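PDB 4K08: methyl-accepting chemotaxis sensory transducer, which probably senses small molecules in the periplasm through a PAS-like single Cache domain and passes the signal on to the chemotaxis machinery. Local coordinates for residues G104-Y110 and K123-Q129; E56-V60 and M69-N73; N61-M67 and G78-S82. All blocks are in the same frame, centred on the assembly; numbering follows the deposited sequence.

Interaction 1. Residues G104-Y110 and K123-Q129; sequences GSGFVDY and KISFVTQ. With ACT (acetate ion), chain C.
Residues 105-110 and 123-129 are extended strands that run antiparallel, with axes 4.7 Å apart at closest and N-to-C directions 153° apart. They belong to the beta hairpin of strands 105-113 and 120-130. Gly106-Val127, Val108-Ser125 and Tyr110-Lys123 are hydrogen-bonded pairs; Phe107-Phe126 and Asp109-Ile124 are non-hydrogen-bonded pairs, with CA atoms 4.5 and 4.4 Å apart. Six backbone bonds of 2.8 to 3.1 Å join the strands, such as Val127 N to Gly106 O (3.0 Å) and Ser125 N to Val108 O (2.9 Å). Gly104 (phi 88°) and Gly106 (phi 158°) adopt backbone angles that call for glycine.

Phe107, Asp109, Ile124 and Phe126 lie on one face. Phe107 (chi1 m) receives the edge of Phe126 (chi1 t) on its ring face; the centroids are 4.9 Å apart and the planes at 65°. Phe107 CD1 also meets Ile124 CG2 at 3.9 Å. Asp109 forms a salt bridge with Lys90.

The other face carries Val108, Tyr110, Lys123, Ser125 and Val127. Tyr110 is a p rotamer, and its OH accepts from Ser125 OG at 2.6 Å. The fully extended Lys123 passes CB over the Tyr110 ring. Tyr110 OH and Lys123 NZ donate to acetate OXT at 2.5 and 2.7 Å. The acetate probably comes from crystallisation, but may mark a pocket on this face, consistent with the ligand site of a Cache domain.

Helix 5-30 packs on Phe107 and Phe126, and helix 92-103 on Val108 and Val127. Strand 120-130 pairs on its other edge with strand 135-142, while strand 105-113 ends the sheet.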
loop_
_atom_site.group_PDB
_atom_site.type_symbol
_atom_site.label_atom_id
_atom_site.label_comp_id
_atom_site.label_asym_id
_atom_site.label_seq_id
_atom_site.Cartn_x
_atom_site.Cartn_y
_atom_site.Cartn_z
ATOM N N GLY A 104 10.104 -8.730 -4.272
ATOM C CA GLY A 104 9.771 -8.670 -2.855
ATOM C C GLY A 104 9.183 -7.302 -2.450
ATOM O O GLY A 104 8.236 -7.206 -1.658
ATOM N N SER A 105 9.739 -6.232 -3.002
ATOM C CA SER A 105 9.333 -4.890 -2.629
ATOM C C SER A 105 10.030 -3.957 -3.600
ATOM O O SER A 105 10.876 -4.426 -4.389
ATOM C CB SER A 105 9.766 -4.604 -1.199
ATOM O OG SER A 105 11.177 -4.536 -1.162
ATOM N N GLY A 106 9.679 -2.666 -3.572
ATOM C CA GLY A 106 10.315 -1.681 -4.456
ATOM C C GLY A 106 9.487 -0.414 -4.691
ATOM O O GLY A 106 8.325 -0.337 -4.269
ATOM N N PHE A 107 10.076 0.571 -5.373
ATOM C CA PHE A 107 9.359 1.810 -5.724
ATOM C C PHE A 107 8.630 1.682 -7.062
ATOM O O PHE A 107 9.141 1.061 -7.996
ATOM C CB PHE A 107 10.319 3.012 -5.788
ATOM C CG PHE A 107 10.879 3.392 -4.459
ATOM C CD1 PHE A 107 10.135 4.188 -3.569
ATOM C CD2 PHE A 107 12.120 2.921 -4.060
ATOM C CE1 PHE A 107 10.649 4.516 -2.319
ATOM C CE2 PHE A 107 12.627 3.247 -2.819
ATOM C CZ PHE A 107 11.894 4.055 -1.948
ATOM N N VAL A 108 7.430 2.261 -7.147
ATOM C CA VAL A 108 6.696 2.325 -8.411
ATOM C C VAL A 108 6.169 3.749 -8.475
ATOM O O VAL A 108 5.626 4.260 -7.457
ATOM C CB VAL A 108 5.488 1.321 -8.491
ATOM C CG1 VAL A 108 4.673 1.552 -9.776
ATOM C CG2 VAL A 108 5.953 -0.139 -8.406
ATOM N N ASP A 109 6.317 4.385 -9.642
ATOM C CA ASP A 109 5.808 5.733 -9.825
ATOM C C ASP A 109 4.587 5.727 -10.736
ATOM O O ASP A 109 4.446 4.871 -11.579
ATOM C CB ASP A 109 6.912 6.710 -10.279
ATOM C CG ASP A 109 7.671 6.225 -11.473
ATOM O OD1 ASP A 109 7.045 5.806 -12.481
ATOM O OD2 ASP A 109 8.919 6.269 -11.412
ATOM N N TYR A 110 3.667 6.654 -10.507
ATOM C CA TYR A 110 2.400 6.689 -11.229
ATOM C C TYR A 110 1.718 7.988 -10.819
ATOM O O TYR A 110 2.275 8.753 -10.024
ATOM C CB TYR A 110 1.487 5.470 -10.860
ATOM C CG TYR A 110 1.276 5.304 -9.352
ATOM C CD1 TYR A 110 2.268 4.730 -8.560
ATOM C CD2 TYR A 110 0.093 5.739 -8.723
ATOM C CE1 TYR A 110 2.079 4.565 -7.152
ATOM C CE2 TYR A 110 -0.098 5.577 -7.289
ATOM C CZ TYR A 110 0.907 5.006 -6.540
ATOM O OH TYR A 110 0.761 4.836 -5.176
ATOM N N LYS A 123 3.329 10.643 -8.220
ATOM C CA LYS A 123 3.488 9.971 -6.947
ATOM C C LYS A 123 4.557 8.893 -7.071
ATOM O O LYS A 123 4.692 8.235 -8.125
ATOM C CB LYS A 123 2.140 9.369 -6.495
ATOM C CG LYS A 123 2.129 8.833 -5.038
ATOM C CD LYS A 123 0.667 8.594 -4.529
ATOM C CE LYS A 123 0.662 8.034 -3.063
ATOM N NZ LYS A 123 -0.754 7.866 -2.565
ATOM N N ILE A 124 5.326 8.717 -6.007
ATOM C CA ILE A 124 6.306 7.647 -5.942
ATOM C C ILE A 124 6.015 6.815 -4.685
ATOM O O ILE A 124 6.087 7.342 -3.562
ATOM C CB ILE A 124 7.777 8.190 -5.903
ATOM C CG1 ILE A 124 8.088 9.038 -7.166
ATOM C CG2 ILE A 124 8.742 7.032 -5.798
ATOM C CD1 ILE A 124 9.460 9.713 -7.135
ATOM N N SER A 125 5.652 5.546 -4.864
ATOM C CA SER A 125 5.275 4.719 -3.715
ATOM C C SER A 125 6.238 3.570 -3.489
ATOM O O SER A 125 6.790 2.990 -4.456
ATOM C CB SER A 125 3.859 4.184 -3.892
ATOM O OG SER A 125 2.906 5.235 -3.789
ATOM N N PHE A 126 6.479 3.256 -2.222
ATOM C CA PHE A 126 7.105 1.983 -1.883
ATOM C C PHE A 126 6.032 0.930 -1.551
ATOM O O PHE A 126 5.153 1.169 -0.693
ATOM C CB PHE A 126 8.070 2.124 -0.714
ATOM C CG PHE A 126 9.032 0.955 -0.587
ATOM C CD1 PHE A 126 10.112 0.827 -1.472
ATOM C CD2 PHE A 126 8.843 -0.015 0.388
ATOM C CE1 PHE A 126 11.009 -0.238 -1.369
ATOM C CE2 PHE A 126 9.731 -1.097 0.501
ATOM C CZ PHE A 126 10.814 -1.207 -0.384
ATOM N N VAL A 127 6.097 -0.212 -2.239
ATOM C CA VAL A 127 5.203 -1.339 -1.966
ATOM C C VAL A 127 5.953 -2.558 -1.456
ATOM O O VAL A 127 7.092 -2.839 -1.843
ATOM C CB VAL A 127 4.391 -1.762 -3.186
ATOM C CG1 VAL A 127 3.363 -0.672 -3.537
ATOM C CG2 VAL A 127 5.339 -2.156 -4.399
ATOM N N THR A 128 5.296 -3.279 -0.564
ATOM C CA THR A 128 5.884 -4.476 0.014
ATOM C C THR A 128 4.807 -5.555 0.093
ATOM O O THR A 128 3.648 -5.282 -0.166
ATOM C CB THR A 128 6.509 -4.176 1.375
ATOM O OG1 THR A 128 7.314 -5.300 1.767
ATOM C CG2 THR A 128 5.422 -3.890 2.399
ATOM N N GLN A 129 5.171 -6.788 0.418
ATOM C CA GLN A 129 4.161 -7.845 0.428
ATOM C C GLN A 129 4.131 -8.523 1.778
ATOM O O GLN A 129 5.128 -8.522 2.521
ATOM C CB GLN A 129 4.448 -8.903 -0.658
ATOM C CG GLN A 129 5.684 -9.704 -0.350
ATOM C CD GLN A 129 6.032 -10.723 -1.428
ATOM O OE1 GLN A 129 5.218 -11.041 -2.328
ATOM N NE2 GLN A 129 7.248 -11.261 -1.331
HETATM C C ACT C . -2.387 5.029 -3.957
HETATM O O ACT C . -3.315 5.508 -3.201
HETATM O OXT ACT C . -1.345 5.711 -4.130
HETATM C CH3 ACT C . -2.471 3.665 -4.655
#

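Interaction 2. Residues E56-V60 and M69-N73; sequences EYFWV and MHPTN. With ACT (acetate ion), chain C.
This buried contact joins the start of strand 59-62 to the chain leaving strand 67-69, at one edge of the antiparallel sheet of the PAS-like Cache domain. It forms part of the wall around a bound acetate. The touching parts run 153° apart. Val60 and Met69 (a selenomethionine) form an antiparallel hydrogen-bonded pair: Val60 N to Met69 O is 2.8 Å and Met69 N to Val60 O is 3.1 Å. Beyond this bridge the pairing gives way to side-chain packing.

Tyr57 (chi1 p), Trp59 (chi1 p) and His70 (chi1 t) make an aromatic cluster. The Tyr57 and His70 rings are oblique, with centroids 5.2 Å apart. His70 is nearly parallel to the five-membered ring of Trp59 (17°) but slid aside, with centroids 5.8 Å apart. Thr72 CG2 makes a CH-pi contact over the Tyr57 face, 4.1 Å from the ring centroid. Pro71 CG packs on Tyr57 CD1 at 3.6 Å. Trp59 NE1 is hydrogen-bonded to Asn61 OD1.

His70 ND1 accepts from Asn73 N at 3.0 Å, so NE2 is the nitrogen that donates to the acetate. Tyr110 and Lys123 bind the second acetate oxygen, and the Trp59 ring lies against the ion. The acetate is probably from the crystallisation liquor, though the site is consistent with a carboxylate-binding pocket. Tyr57 OH and His70 NE2 both donate to acetate O, at 2.5 and 2.7 Å.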
loop_
_atom_site.group_PDB
_atom_site.type_symbol
_atom_site.label_atom_id
_atom_site.label_comp_id
_atom_site.label_asym_id
_atom_site.label_seq_id
_atom_site.Cartn_x
_atom_site.Cartn_y
_atom_site.Cartn_z
ATOM N N GLU A 56 -0.339 11.702 4.853
ATOM C CA GLU A 56 0.160 10.562 4.084
ATOM C C GLU A 56 -0.463 9.261 4.637
ATOM O O GLU A 56 -0.669 9.108 5.875
ATOM C CB GLU A 56 1.692 10.434 4.113
ATOM C CG GLU A 56 2.472 11.733 3.867
ATOM C CD GLU A 56 2.301 12.349 2.462
ATOM O OE1 GLU A 56 1.679 11.764 1.519
ATOM O OE2 GLU A 56 2.832 13.464 2.319
ATOM N N TYR A 57 -0.739 8.307 3.750
ATOM C CA TYR A 57 -1.545 7.143 4.159
ATOM C C TYR A 57 -1.049 5.823 3.540
ATOM O O TYR A 57 -0.204 5.824 2.604
ATOM C CB TYR A 57 -2.996 7.393 3.757
ATOM C CG TYR A 57 -3.130 7.435 2.229
ATOM C CD1 TYR A 57 -3.324 6.262 1.488
ATOM C CD2 TYR A 57 -3.059 8.664 1.549
ATOM C CE1 TYR A 57 -3.415 6.307 0.058
ATOM C CE2 TYR A 57 -3.171 8.731 0.146
ATOM C CZ TYR A 57 -3.344 7.552 -0.589
ATOM O OH TYR A 57 -3.445 7.671 -1.953
ATOM N N PHE A 58 -1.608 4.706 4.030
ATOM C CA PHE A 58 -1.258 3.357 3.559
ATOM C C PHE A 58 -2.474 2.782 2.836
ATOM O O PHE A 58 -3.572 3.119 3.216
ATOM C CB PHE A 58 -0.925 2.419 4.751
ATOM C CG PHE A 58 0.242 2.894 5.597
ATOM C CD1 PHE A 58 1.558 2.678 5.186
ATOM C CD2 PHE A 58 0.023 3.594 6.789
ATOM C CE1 PHE A 58 2.630 3.151 5.955
ATOM C CE2 PHE A 58 1.066 4.043 7.559
ATOM C CZ PHE A 58 2.384 3.828 7.143
ATOM N N TRP A 59 -2.300 1.865 1.877
ATOM C CA TRP A 59 -3.426 1.098 1.367
ATOM C C TRP A 59 -2.982 -0.357 1.285
ATOM O O TRP A 59 -1.801 -0.664 1.347
ATOM C CB TRP A 59 -3.856 1.557 -0.067
ATOM C CG TRP A 59 -2.828 1.104 -1.120
ATOM C CD1 TRP A 59 -2.812 -0.106 -1.832
ATOM C CD2 TRP A 59 -1.649 1.814 -1.536
ATOM N NE1 TRP A 59 -1.718 -0.145 -2.678
ATOM C CE2 TRP A 59 -0.960 0.979 -2.488
ATOM C CE3 TRP A 59 -1.092 3.056 -1.199
ATOM C CZ2 TRP A 59 0.232 1.369 -3.110
ATOM C CZ3 TRP A 59 0.127 3.457 -1.847
ATOM C CH2 TRP A 59 0.764 2.610 -2.783
ATOM N N VAL A 60 -3.944 -1.255 1.128
ATOM C CA VAL A 60 -3.649 -2.650 0.967
ATOM C C VAL A 60 -4.407 -3.155 -0.252
ATOM O O VAL A 60 -5.617 -2.930 -0.380
ATOM C CB VAL A 60 -4.095 -3.477 2.204
ATOM C CG1 VAL A 60 -3.810 -4.997 1.924
ATOM C CG2 VAL A 60 -3.401 -2.969 3.497
HETATM N N MSE A 69 -8.194 -2.574 1.237
HETATM C CA MSE A 69 -8.508 -1.384 2.038
HETATM C C MSE A 69 -7.754 -0.175 1.525
HETATM O O MSE A 69 -6.514 -0.155 1.547
HETATM C CB MSE A 69 -8.117 -1.594 3.524
HETATM C CG MSE A 69 -8.763 -0.624 4.503
HETATM SE SE MSE A 69 -7.894 1.153 4.478
HETATM C CE MSE A 69 -6.129 0.484 4.911
ATOM N N HIS A 70 -8.522 0.831 1.107
ATOM C CA HIS A 70 -7.975 2.108 0.691
ATOM C C HIS A 70 -8.667 3.177 1.542
ATOM O O HIS A 70 -9.875 3.308 1.509
ATOM C CB HIS A 70 -8.189 2.383 -0.815
ATOM C CG HIS A 70 -7.256 3.429 -1.351
ATOM N ND1 HIS A 70 -7.359 4.771 -1.005
ATOM C CD2 HIS A 70 -6.176 3.327 -2.163
ATOM C CE1 HIS A 70 -6.391 5.449 -1.607
ATOM N NE2 HIS A 70 -5.636 4.599 -2.287
ATOM N N PRO A 71 -7.888 3.926 2.325
ATOM C CA PRO A 71 -8.497 4.845 3.317
ATOM C C PRO A 71 -8.967 6.176 2.730
ATOM O O PRO A 71 -9.836 6.801 3.342
ATOM C CB PRO A 71 -7.364 5.067 4.336
ATOM C CG PRO A 71 -6.066 4.957 3.455
ATOM C CD PRO A 71 -6.409 3.891 2.395
ATOM N N THR A 72 -8.403 6.655 1.602
ATOM C CA THR A 72 -8.841 7.963 1.102
ATOM C C THR A 72 -9.729 7.814 -0.136
ATOM O O THR A 72 -10.451 8.740 -0.482
ATOM C CB THR A 72 -7.641 8.872 0.752
ATOM O OG1 THR A 72 -6.843 8.226 -0.256
ATOM C CG2 THR A 72 -6.810 9.138 1.943
ATOM N N ASN A 73 -9.681 6.647 -0.781
ATOM C CA ASN A 73 -10.591 6.327 -1.880
ATOM C C ASN A 73 -11.296 4.976 -1.574
ATOM O O ASN A 73 -11.149 3.993 -2.332
ATOM C CB ASN A 73 -9.822 6.231 -3.214
ATOM C CG ASN A 73 -9.197 7.579 -3.641
ATOM O OD1 ASN A 73 -8.006 7.864 -3.394
ATOM N ND2 ASN A 73 -10.022 8.416 -4.249
HETATM C C ACT C . -2.387 5.029 -3.957
HETATM O O ACT C . -3.315 5.508 -3.201
HETATM O OXT ACT C . -1.345 5.711 -4.130
HETATM C CH3 ACT C . -2.471 3.665 -4.655
HETATM O O HOH W 1 -5.903 9.987 -2.247
#

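Interaction 3. Residues N61-M67 and G78-S82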
loop_
_atom_site.group_PDB
_atom_site.type_symbol
_atom_site.label_atom_id
_atom_site.label_comp_id
_atom_site.label_asym_id
_atom_site.label_seq_id
_atom_site.Cartn_x
_atom_site.Cartn_y
_atom_site.Cartn_z
ATOM N N ASN A 61 -3.709 -3.835 -1.155
ATOM C CA ASN A 61 -4.409 -4.593 -2.183
ATOM C C ASN A 61 -3.888 -6.028 -2.223
ATOM O O ASN A 61 -2.865 -6.302 -1.620
ATOM C CB ASN A 61 -4.337 -3.913 -3.572
ATOM C CG ASN A 61 -2.915 -3.834 -4.134
ATOM O OD1 ASN A 61 -2.207 -2.835 -3.943
ATOM N ND2 ASN A 61 -2.503 -4.881 -4.853
ATOM N N ASP A 62 -4.595 -6.924 -2.916
ATOM C CA ASP A 62 -4.117 -8.323 -3.014
ATOM C C ASP A 62 -3.540 -8.583 -4.394
ATOM O O ASP A 62 -3.327 -7.633 -5.186
ATOM C CB ASP A 62 -5.193 -9.390 -2.672
ATOM C CG ASP A 62 -6.363 -9.435 -3.674
ATOM O OD1 ASP A 62 -6.251 -8.999 -4.862
ATOM O OD2 ASP A 62 -7.442 -9.915 -3.245
ATOM N N LEU A 63 -3.275 -9.857 -4.685
ATOM C CA LEU A 63 -2.479 -10.193 -5.864
ATOM C C LEU A 63 -3.279 -10.332 -7.154
ATOM O O LEU A 63 -2.695 -10.420 -8.228
ATOM C CB LEU A 63 -1.648 -11.469 -5.589
ATOM C CG LEU A 63 -0.664 -11.285 -4.410
ATOM C CD1 LEU A 63 0.055 -12.597 -4.126
ATOM C CD2 LEU A 63 0.337 -10.156 -4.658
ATOM N N GLU A 64 -4.607 -10.319 -7.062
ATOM C CA GLU A 64 -5.451 -10.411 -8.252
ATOM C C GLU A 64 -5.061 -9.420 -9.390
ATOM O O GLU A 64 -4.939 -9.854 -10.527
ATOM C CB GLU A 64 -6.945 -10.308 -7.881
ATOM C CG GLU A 64 -7.910 -10.645 -9.041
ATOM C CD GLU A 64 -9.381 -10.652 -8.618
ATOM O OE1 GLU A 64 -9.674 -10.711 -7.387
ATOM O OE2 GLU A 64 -10.249 -10.574 -9.515
ATOM N N PRO A 65 -4.843 -8.103 -9.104
ATOM C CA PRO A 65 -4.989 -7.317 -7.855
ATOM C C PRO A 65 -6.406 -6.852 -7.632
ATOM O O PRO A 65 -7.100 -6.489 -8.567
ATOM C CB PRO A 65 -4.078 -6.094 -8.055
ATOM C CG PRO A 65 -4.081 -5.846 -9.612
ATOM C CD PRO A 65 -4.302 -7.302 -10.232
ATOM N N ARG A 66 -6.825 -6.870 -6.364
ATOM C CA ARG A 66 -8.125 -6.404 -5.968
ATOM C C ARG A 66 -7.912 -5.555 -4.681
ATOM O O ARG A 66 -7.055 -5.894 -3.854
ATOM C CB ARG A 66 -9.064 -7.596 -5.694
ATOM C CG ARG A 66 -10.527 -7.242 -5.248
ATOM C CD ARG A 66 -11.460 -8.548 -5.291
ATOM N NE ARG A 66 -11.630 -9.068 -6.665
ATOM C CZ ARG A 66 -12.638 -8.732 -7.469
ATOM N NH1 ARG A 66 -13.569 -7.871 -7.058
ATOM N NH2 ARG A 66 -12.749 -9.269 -8.693
HETATM N N MSE A 67 -8.662 -4.469 -4.538
HETATM C CA MSE A 67 -8.431 -3.579 -3.385
HETATM C C MSE A 67 -8.977 -4.279 -2.115
HETATM O O MSE A 67 -10.130 -4.750 -2.096
HETATM C CB MSE A 67 -9.115 -2.233 -3.539
HETATM C CG MSE A 67 -8.719 -1.259 -2.421
HETATM SE SE MSE A 67 -6.814 -0.733 -2.597
HETATM C CE MSE A 67 -6.920 0.517 -4.065
ATOM N N GLY A 78 -12.646 -3.755 -2.426
ATOM C CA GLY A 78 -13.214 -4.936 -3.061
ATOM C C GLY A 78 -13.269 -4.885 -4.599
ATOM O O GLY A 78 -13.646 -5.873 -5.238
ATOM N N GLN A 79 -12.893 -3.746 -5.199
ATOM C CA GLN A 79 -12.908 -3.633 -6.679
ATOM C C GLN A 79 -11.698 -4.332 -7.349
ATOM O O GLN A 79 -10.556 -4.273 -6.867
ATOM C CB GLN A 79 -12.984 -2.166 -7.131
ATOM C CG GLN A 79 -14.256 -1.416 -6.659
ATOM C CD GLN A 79 -15.550 -1.992 -7.267
ATOM O OE1 GLN A 79 -15.547 -2.487 -8.404
ATOM N NE2 GLN A 79 -16.660 -1.933 -6.508
ATOM N N ASP A 80 -11.967 -5.013 -8.467
ATOM C CA ASP A 80 -10.906 -5.552 -9.300
ATOM C C ASP A 80 -10.029 -4.390 -9.843
ATOM O O ASP A 80 -10.555 -3.456 -10.463
ATOM C CB ASP A 80 -11.565 -6.316 -10.458
ATOM C CG ASP A 80 -10.555 -7.037 -11.381
ATOM O OD1 ASP A 80 -9.339 -6.857 -11.250
ATOM O OD2 ASP A 80 -11.024 -7.849 -12.238
ATOM N N LEU A 81 -8.720 -4.465 -9.638
ATOM C CA LEU A 81 -7.836 -3.388 -10.053
ATOM C C LEU A 81 -7.041 -3.789 -11.298
ATOM O O LEU A 81 -6.211 -3.014 -11.755
ATOM C CB LEU A 81 -6.847 -3.012 -8.929
ATOM C CG LEU A 81 -7.520 -2.603 -7.592
ATOM C CD1 LEU A 81 -6.483 -2.480 -6.419
ATOM C CD2 LEU A 81 -8.323 -1.312 -7.735
ATOM N N SER A 82 -7.242 -5.009 -11.819
ATOM C CA SER A 82 -6.438 -5.380 -12.969
ATOM C C SER A 82 -6.927 -4.434 -14.082
ATOM O O SER A 82 -8.046 -3.960 -14.113
ATOM C CB SER A 82 -6.582 -6.868 -13.352
ATOM O OG SER A 82 -7.931 -7.199 -13.496
HETATM O O HOH W 2 -9.348 -10.212 -12.105
#
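Backbone hydrogen bonds hold the turn between strands 59-62 and 67-69 to the loop at 78-82. Leu81 N donates to Pro65 O at 2.8 Å, Met67 N to Gln79 O at 3.0 Å, and Gly78 N to Met67 O at 2.7 Å. They surround a single bridge between Arg66 and Asp80, whose CA atoms are 4.4 Å apart. Gly78 has a positive phi (77°), which favours glycine.

Within each segment an Asx turn shapes the chain. Asp62 OD1 accepts from Glu64 N at 3.0 Å, and Asp80 OD1 from Ser82 N at 2.9 Å. Ser82 OG also donates to Asp80 OD1, at 2.7 Å. The peptide bond before Pro65 is cis.

The charged groups gather on the outer side. Arg66 pairs with Glu64 in a salt bridge (NE to OE1, 2.7 Å) and gives NH1 to Gly78 O at 2.7 Å. Glu64 OE2 and Asp80 OD2 are like charges 3.9 Å apart. One water donates to both.

The apolar contacts centre on Leu81. It meets Pro65 (CG to CB of Leu81, 4.0 Å), Asn61 CB (CD1 of Leu81, 3.8 Å) and the selenomethionine Met67 (CE to CD1 of Leu81, 3.8 Å). Phe93 of helix 92-103 touches Asn61, Met67 and Leu81.

The chemistry is that of a loop-to-loop contact fixed mainly through main-chain atoms, with the water and the Arg66 charge easing the approach of two carboxylates.

Along the chain, interactions 2 and 3 alternate their segments, and both close before interaction 1 opens. All three reach one antiparallel sheet. Interactions 2 and 3 share strand 59-62 near one edge, with centres 13 Å apart, and touch where Met67 SE lies 3.3 Å from Val60 O. Interaction 1 lies in the hairpin at the other edge, centred 14 Å from interaction 2 and 16 Å from interaction 3. Strand 135-142 lies between. Interactions 1 and 2 meet where Trp59 packs on Tyr110, Ser125 and Val127, and where Lys123 NZ lies 2.8 Å from Tyr57 OH. Both bind the acetate, at OXT and O respectively, so the site joins residues distant in sequence.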